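Side-chain contacts in endoglucanase A (Clostridium acetobutylicum, PDB 3IK2), which probably hydrolyses internal beta-1,4-glucosidic bonds of cellulose and related glucans, as a family 44 glycoside hydrolase: residues V101-G106 against T206-V211; A306-W311 against D423-S428; Y384-C387 against K391-Y394. All blocks are in the same frame, centred on the assembly; numbering follows the deposited sequence.

Contact 1: V101-G106 against T206-V211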
# COMPACT_ATOMS: atom_id res chain seq x y z
N VAL A 101 11.41 2.81 -1.55
CA VAL A 101 11.90 3.39 -2.81
C VAL A 101 12.02 2.31 -3.89
O VAL A 101 12.29 1.15 -3.57
CB VAL A 101 13.26 4.19 -2.62
CG1 VAL A 101 13.14 5.17 -1.42
CG2 VAL A 101 14.49 3.26 -2.44
N THR A 102 11.83 2.69 -5.16
CA THR A 102 11.84 1.74 -6.27
C THR A 102 13.15 1.68 -7.06
O THR A 102 13.71 2.72 -7.42
CB THR A 102 10.67 2.00 -7.23
OG1 THR A 102 9.45 1.96 -6.48
CG2 THR A 102 10.60 0.92 -8.32
N LEU A 103 13.61 0.45 -7.32
CA LEU A 103 14.76 0.15 -8.23
C LEU A 103 14.25 -0.37 -9.58
O LEU A 103 13.08 -0.78 -9.70
CB LEU A 103 15.74 -0.84 -7.57
CG LEU A 103 16.26 -0.44 -6.18
CD1 LEU A 103 17.09 -1.57 -5.59
CD2 LEU A 103 17.09 0.88 -6.21
N GLN A 104 15.09 -0.27 -10.60
CA GLN A 104 14.67 -0.48 -12.00
C GLN A 104 15.06 -1.89 -12.46
O GLN A 104 16.15 -2.37 -12.15
CB GLN A 104 15.28 0.58 -12.93
CG GLN A 104 14.78 2.01 -12.70
CD GLN A 104 15.09 2.54 -11.29
OE1 GLN A 104 16.21 2.46 -10.83
NE2 GLN A 104 14.08 3.07 -10.61
N ALA A 105 14.15 -2.55 -13.17
CA ALA A 105 14.38 -3.91 -13.66
C ALA A 105 13.84 -4.06 -15.09
O ALA A 105 14.19 -5.03 -15.79
CB ALA A 105 13.76 -4.96 -12.71
N GLY A 106 13.03 -3.10 -15.54
CA GLY A 106 12.39 -3.15 -16.87
C GLY A 106 13.38 -3.45 -17.99
O GLY A 106 13.11 -4.27 -18.88
N THR A 206 14.89 -11.81 -8.52
CA THR A 206 15.85 -12.52 -7.69
C THR A 206 17.21 -11.80 -7.69
O THR A 206 17.79 -11.58 -6.64
CB THR A 206 15.99 -14.02 -8.13
OG1 THR A 206 14.76 -14.72 -7.86
CG2 THR A 206 17.10 -14.69 -7.37
N GLN A 207 17.69 -11.44 -8.87
CA GLN A 207 18.96 -10.76 -9.04
C GLN A 207 18.93 -9.35 -8.45
O GLN A 207 19.88 -8.94 -7.82
CB GLN A 207 19.32 -10.70 -10.52
CG GLN A 207 19.53 -12.07 -11.16
CD GLN A 207 20.02 -11.95 -12.61
OE1 GLN A 207 20.22 -10.83 -13.13
NE2 GLN A 207 20.22 -13.10 -13.26
N LEU A 208 17.83 -8.63 -8.65
CA LEU A 208 17.69 -7.30 -8.04
C LEU A 208 17.58 -7.39 -6.52
O LEU A 208 18.19 -6.61 -5.80
CB LEU A 208 16.51 -6.54 -8.65
CG LEU A 208 16.37 -5.04 -8.35
CD1 LEU A 208 17.73 -4.28 -8.53
CD2 LEU A 208 15.22 -4.36 -9.19
N ALA A 209 16.83 -8.36 -6.00
CA ALA A 209 16.82 -8.56 -4.55
C ALA A 209 18.22 -8.91 -4.01
O ALA A 209 18.58 -8.46 -2.93
CB ALA A 209 15.78 -9.62 -4.14
N GLN A 210 19.02 -9.67 -4.76
CA GLN A 210 20.41 -9.94 -4.33
C GLN A 210 21.31 -8.69 -4.26
O GLN A 210 22.16 -8.58 -3.38
CB GLN A 210 21.06 -11.03 -5.19
CG GLN A 210 20.43 -12.40 -5.00
CD GLN A 210 21.46 -13.50 -4.74
OE1 GLN A 210 21.62 -14.38 -5.56
NE2 GLN A 210 22.16 -13.44 -3.57
N VAL A 211 21.12 -7.75 -5.18
CA VAL A 211 21.82 -6.46 -5.11
C VAL A 211 21.50 -5.69 -3.81
O VAL A 211 22.40 -5.18 -3.13
CB VAL A 211 21.48 -5.59 -6.34
CG1 VAL A 211 21.83 -4.12 -6.10
CG2 VAL A 211 22.18 -6.17 -7.59
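Ala105, just past the end of barrel strand 99-103, and Leu208, midway along helix 198-215, mark the closest backbone approach, their CA atoms 7.4 Å apart. Leu208 does nearly all the bridging. Its CG lies anti to the backbone N (chi1 -168°), which carries the two methyls off the helix toward the strand end, where both pack on Leu103. CD1 lies 4.0 Å from Leu103 CD1. CD2 is 3.9 Å from Leu103 CB and reaches on to the turn after the strand, 3.9 Å from Ala105 CB and 3.7 Å from the carbonyl oxygen, Gln104 O. Leu103 also touches Phe155 and Val156 of helix 152-163, while Leu208 meets Leu177 of strand 174-177, the next strand of the TIM-like barrel. Gln104 starts out away from the helix and folds back, its NE2 giving a bent bond to Thr102 O (3.2 Å, 137°) and another to Ser42 O. Asp178 receives the backbone N-H groups of Ala105 and Gly106. Between 101-106 and 206-211 no hydrogen bond forms, so these two segments are joined by buried methyl packing; the polar tie comes one turn earlier on the helix, where Lys204 NZ bonds Ala105 O.

Contact 2: A306-W311 against D423-S428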
# COMPACT_ATOMS: atom_id res chain seq x y z
N ALA A 306 -16.83 -2.79 -0.43
CA ALA A 306 -15.76 -3.38 -1.24
C ALA A 306 -14.57 -3.89 -0.40
O ALA A 306 -14.02 -4.94 -0.72
CB ALA A 306 -15.30 -2.42 -2.36
N PRO A 307 -14.16 -3.16 0.66
CA PRO A 307 -13.09 -3.72 1.50
C PRO A 307 -13.39 -5.12 2.07
O PRO A 307 -12.45 -5.82 2.47
CB PRO A 307 -12.96 -2.68 2.63
CG PRO A 307 -13.38 -1.41 1.98
CD PRO A 307 -14.56 -1.83 1.16
N ARG A 308 -14.67 -5.52 2.12
CA ARG A 308 -15.01 -6.87 2.56
C ARG A 308 -14.39 -7.97 1.64
O ARG A 308 -14.09 -9.06 2.11
CB ARG A 308 -16.54 -7.05 2.71
CG ARG A 308 -17.11 -6.41 3.99
CD ARG A 308 -18.63 -6.31 4.00
NE ARG A 308 -19.23 -7.63 4.15
CZ ARG A 308 -20.50 -7.93 3.93
NH1 ARG A 308 -21.36 -6.99 3.52
NH2 ARG A 308 -20.91 -9.19 4.09
N SER A 309 -14.15 -7.67 0.36
CA SER A 309 -13.49 -8.67 -0.53
C SER A 309 -12.05 -9.01 -0.12
O SER A 309 -11.47 -9.99 -0.59
CB SER A 309 -13.54 -8.24 -2.00
OG SER A 309 -14.90 -8.20 -2.43
N LEU A 310 -11.47 -8.19 0.76
CA LEU A 310 -10.14 -8.49 1.28
C LEU A 310 -10.15 -9.58 2.37
O LEU A 310 -9.15 -10.24 2.56
CB LEU A 310 -9.52 -7.21 1.84
CG LEU A 310 -9.21 -6.04 0.92
CD1 LEU A 310 -8.86 -4.77 1.73
CD2 LEU A 310 -8.06 -6.46 0.00
N TRP A 311 -11.26 -9.76 3.09
CA TRP A 311 -11.23 -10.61 4.31
C TRP A 311 -12.43 -11.55 4.55
O TRP A 311 -12.28 -12.51 5.28
CB TRP A 311 -11.03 -9.73 5.56
CG TRP A 311 -12.26 -8.87 5.89
CD1 TRP A 311 -12.50 -7.58 5.48
CD2 TRP A 311 -13.40 -9.25 6.68
NE1 TRP A 311 -13.70 -7.14 5.96
CE2 TRP A 311 -14.28 -8.15 6.70
CE3 TRP A 311 -13.75 -10.41 7.38
CZ2 TRP A 311 -15.50 -8.18 7.40
CZ3 TRP A 311 -14.98 -10.45 8.07
CH2 TRP A 311 -15.83 -9.34 8.07
N ASP A 423 -23.39 -7.11 12.85
CA ASP A 423 -23.77 -6.69 11.50
C ASP A 423 -22.60 -6.16 10.65
O ASP A 423 -22.28 -4.97 10.68
CB ASP A 423 -24.94 -5.68 11.53
CG ASP A 423 -25.61 -5.54 10.18
OD1 ASP A 423 -25.00 -5.97 9.16
OD2 ASP A 423 -26.74 -4.99 10.12
N ILE A 424 -22.00 -7.05 9.86
CA ILE A 424 -20.90 -6.69 8.97
C ILE A 424 -21.33 -5.95 7.71
O ILE A 424 -20.49 -5.34 7.05
CB ILE A 424 -19.97 -7.90 8.62
CG1 ILE A 424 -20.71 -8.98 7.82
CG2 ILE A 424 -19.37 -8.52 9.92
CD1 ILE A 424 -19.90 -10.32 7.69
N ASN A 425 -22.62 -6.01 7.36
CA ASN A 425 -23.11 -5.25 6.23
C ASN A 425 -23.23 -3.76 6.58
O ASN A 425 -22.81 -2.90 5.80
CB ASN A 425 -24.45 -5.82 5.70
CG ASN A 425 -24.83 -5.24 4.34
OD1 ASN A 425 -25.98 -4.83 4.11
ND2 ASN A 425 -23.88 -5.21 3.43
N ASN A 426 -23.77 -3.47 7.75
CA ASN A 426 -24.08 -2.09 8.09
C ASN A 426 -23.03 -1.41 8.93
O ASN A 426 -22.96 -0.19 8.97
CB ASN A 426 -25.47 -1.98 8.69
CG ASN A 426 -26.54 -2.20 7.64
OD1 ASN A 426 -26.66 -1.40 6.71
ND2 ASN A 426 -27.26 -3.32 7.74
N SER A 427 -22.17 -2.22 9.53
CA SER A 427 -21.10 -1.67 10.34
C SER A 427 -19.74 -2.30 10.07
O SER A 427 -19.66 -3.43 9.52
CB SER A 427 -21.47 -1.80 11.82
OG SER A 427 -21.21 -3.10 12.29
N SER A 428 -18.69 -1.56 10.42
CA SER A 428 -17.34 -2.13 10.65
C SER A 428 -16.86 -1.71 12.02
O SER A 428 -17.08 -0.57 12.41
CB SER A 428 -16.34 -1.67 9.59
OG SER A 428 -16.59 -2.32 8.37
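Arg308 and Trp311 packed on Ile424 make this a packing contact at the seam between the two domains, its polar bonds made to residues outside the two segments: the loop after helix 297-305, on the barrel side, meets the turn that leads into strand 427-433 of the beta-sheet domain. Arg308 is buried, its chain bent at chi3 (71°), and its side chain crosses that of the isoleucine at about a right angle. Over one face of the guanidinium lie Ile424 CG1, 3.7 Å from Arg308 NH2, and, offset toward the rim, the Asn425 backbone N. Farther back, Arg308 CD packs 3.7 Å from Ile424 O. The other branch of the isoleucine, CG2, comes to the edge of the Trp311 indole, 4.1 Å from CH2; the indole also meets the Tyr377 ring, nearly parallel to it. Residues 423-426 form an Asx motif that shapes the turn: Asp423 OD1 accepts the Asn426 N-H (3.1 Å), approached from above the carboxylate plane, and Asp423 OD2 takes Asn426 ND2 on its syn side at 3.0 Å in a nearly straight bond (173°). Separately, the backbone oxygen Asp423 O is gripped twice, by Ser427 N and by Ser427 OG (2.7 Å), from opposite faces of its plane. Arg308 NH1 and Asn425 ND2 stand 3.1 Å apart, but both are donors and no bond links them; their planes are turned 65° from each other. The guanidinium is instead paired on its own side of the seam, NE in a salt bridge with Asp312 and NH1 bonded to Gln305 OE1. Gln305 also reaches across to the turn, its NE2 donating to Asn425 O, and Lys448 NZ binds Ile424 O.

Contact 3: Y384-C387 against K391-Y394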
# COMPACT_ATOMS: atom_id res chain seq x y z
N TYR A 384 -1.44 4.23 -0.00
CA TYR A 384 -2.51 4.75 -0.81
C TYR A 384 -1.91 5.43 -2.04
O TYR A 384 -0.81 5.98 -1.97
CB TYR A 384 -3.24 5.76 0.08
CG TYR A 384 -4.19 6.70 -0.62
CD1 TYR A 384 -5.52 6.32 -0.84
CD2 TYR A 384 -3.77 7.96 -1.03
CE1 TYR A 384 -6.39 7.16 -1.46
CE2 TYR A 384 -4.66 8.82 -1.65
CZ TYR A 384 -5.97 8.41 -1.85
OH TYR A 384 -6.89 9.24 -2.47
N TRP A 385 -2.64 5.36 -3.17
CA TRP A 385 -2.31 6.01 -4.42
C TRP A 385 -3.46 6.97 -4.79
O TRP A 385 -4.61 6.55 -4.91
CB TRP A 385 -2.06 5.02 -5.58
CG TRP A 385 -1.58 5.73 -6.82
CD1 TRP A 385 -2.36 6.38 -7.75
CD2 TRP A 385 -0.20 5.92 -7.25
NE1 TRP A 385 -1.55 6.96 -8.72
CE2 TRP A 385 -0.23 6.69 -8.44
CE3 TRP A 385 1.05 5.48 -6.76
CZ2 TRP A 385 0.94 7.06 -9.12
CZ3 TRP A 385 2.22 5.86 -7.45
CH2 TRP A 385 2.15 6.63 -8.62
N GLU A 386 -3.11 8.25 -4.95
CA GLU A 386 -4.02 9.34 -5.27
C GLU A 386 -4.57 9.23 -6.68
O GLU A 386 -3.79 9.17 -7.64
CB GLU A 386 -3.27 10.67 -5.11
CG GLU A 386 -4.13 11.92 -5.43
CD GLU A 386 -5.44 11.93 -4.70
OE1 GLU A 386 -6.45 12.34 -5.30
OE2 GLU A 386 -5.45 11.53 -3.51
N CYS A 387 -5.90 9.20 -6.81
CA CYS A 387 -6.55 9.12 -8.12
C CYS A 387 -7.49 10.28 -8.50
O CYS A 387 -8.18 10.17 -9.52
CB CYS A 387 -7.30 7.81 -8.27
SG CYS A 387 -6.21 6.38 -8.12
N LYS A 391 -8.21 15.86 -4.57
CA LYS A 391 -9.54 16.11 -3.99
C LYS A 391 -9.91 14.95 -3.08
O LYS A 391 -10.77 14.15 -3.39
CB LYS A 391 -10.56 16.33 -5.11
CG LYS A 391 -10.30 17.66 -5.87
CD LYS A 391 -11.31 17.86 -6.99
CE LYS A 391 -10.86 17.12 -8.24
NZ LYS A 391 -11.91 17.23 -9.29
N ASN A 392 -9.22 14.88 -1.94
CA ASN A 392 -9.17 13.68 -1.10
C ASN A 392 -9.43 13.93 0.37
O ASN A 392 -8.89 13.20 1.23
CB ASN A 392 -7.80 12.99 -1.29
CG ASN A 392 -6.59 13.94 -1.03
OD1 ASN A 392 -6.72 15.03 -0.42
ND2 ASN A 392 -5.41 13.51 -1.48
N ASN A 393 -10.23 14.95 0.67
CA ASN A 393 -10.46 15.38 2.06
C ASN A 393 -11.02 14.28 2.96
O ASN A 393 -10.70 14.21 4.13
CB ASN A 393 -11.34 16.67 2.15
CG ASN A 393 -12.70 16.51 1.43
OD1 ASN A 393 -12.76 16.05 0.30
ND2 ASN A 393 -13.79 16.93 2.09
N TYR A 394 -11.87 13.42 2.42
CA TYR A 394 -12.37 12.29 3.23
C TYR A 394 -11.37 11.14 3.38
O TYR A 394 -11.36 10.48 4.39
CB TYR A 394 -13.71 11.79 2.72
CG TYR A 394 -14.91 12.57 3.24
CD1 TYR A 394 -15.54 12.21 4.45
CD2 TYR A 394 -15.41 13.67 2.53
CE1 TYR A 394 -16.64 12.93 4.93
CE2 TYR A 394 -16.51 14.38 2.99
CZ TYR A 394 -17.12 14.02 4.19
OH TYR A 394 -18.22 14.76 4.64
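Glu386 and Asn392 meet through one hydrogen bond, Asn392 ND2 to Glu386 OE2, 2.8 Å long with an N-H...O angle of 154°. The amide comes at the oxygen from above the carboxylate, 61° out of its plane, and the two flat groups stand almost perpendicular. Asn392 CB lies 3.5 Å from Glu386 OE2 and 4.0 Å from Tyr384 OH. The Tyr384 hydroxyl is placed as a second donor to Glu386 OE2 at 2.9 Å, with that oxygen in the plane of the phenol ring at its edge; the hydroxyl position is less certain, so this bond is the less secure one. Several groups set these side chains. The glutamate leaves its backbone with CG anti to the backbone N and then bends at chi2 (51°), bringing the carboxylate round to Asn392. Its other oxygen, OE1, takes the Asn388 N-H and, weakly, that of Asp390, which ties the carboxylate to the short loop between the two segments. Asn392 OD1 receives Gln396 NE2 one turn into helix 393-403; although Asn392 occupies the N-cap position, its side chain makes no capping bond. Farther out, Tyr384 ends barrel strand 379-384 and packs on Val395 and Phe399 of that helix, and Gln25 OE1 accepts the Glu386 N-H. Donors at both carboxylate oxygens thus fix the rotation of the group, and the side chain links the end of the last barrel strand to the start of the following helix.

In the fold
Contact 1 is wholly buried and ties an outer helix to the third strand of the barrel, mainly by aliphatic packing between the two segments. Contacts 2 and 3 are partly buried. Contact 2, in which an arginine lies over an aliphatic chain, is the one joining the barrel to the beta-sheet domain; it brings polar groups alongside without bonding them to each other. Contact 3 instead connects the eighth barrel strand with the helix that follows it, through a carboxylate-amide hydrogen bond, and is nested along the chain inside the loop that contact 2 closes. Contacts 1 and 3 thus share the barrel, but hold different strands; their nearest atoms are about 8 Å apart. The centres of contacts 1 and 2 are about 36 Å apart.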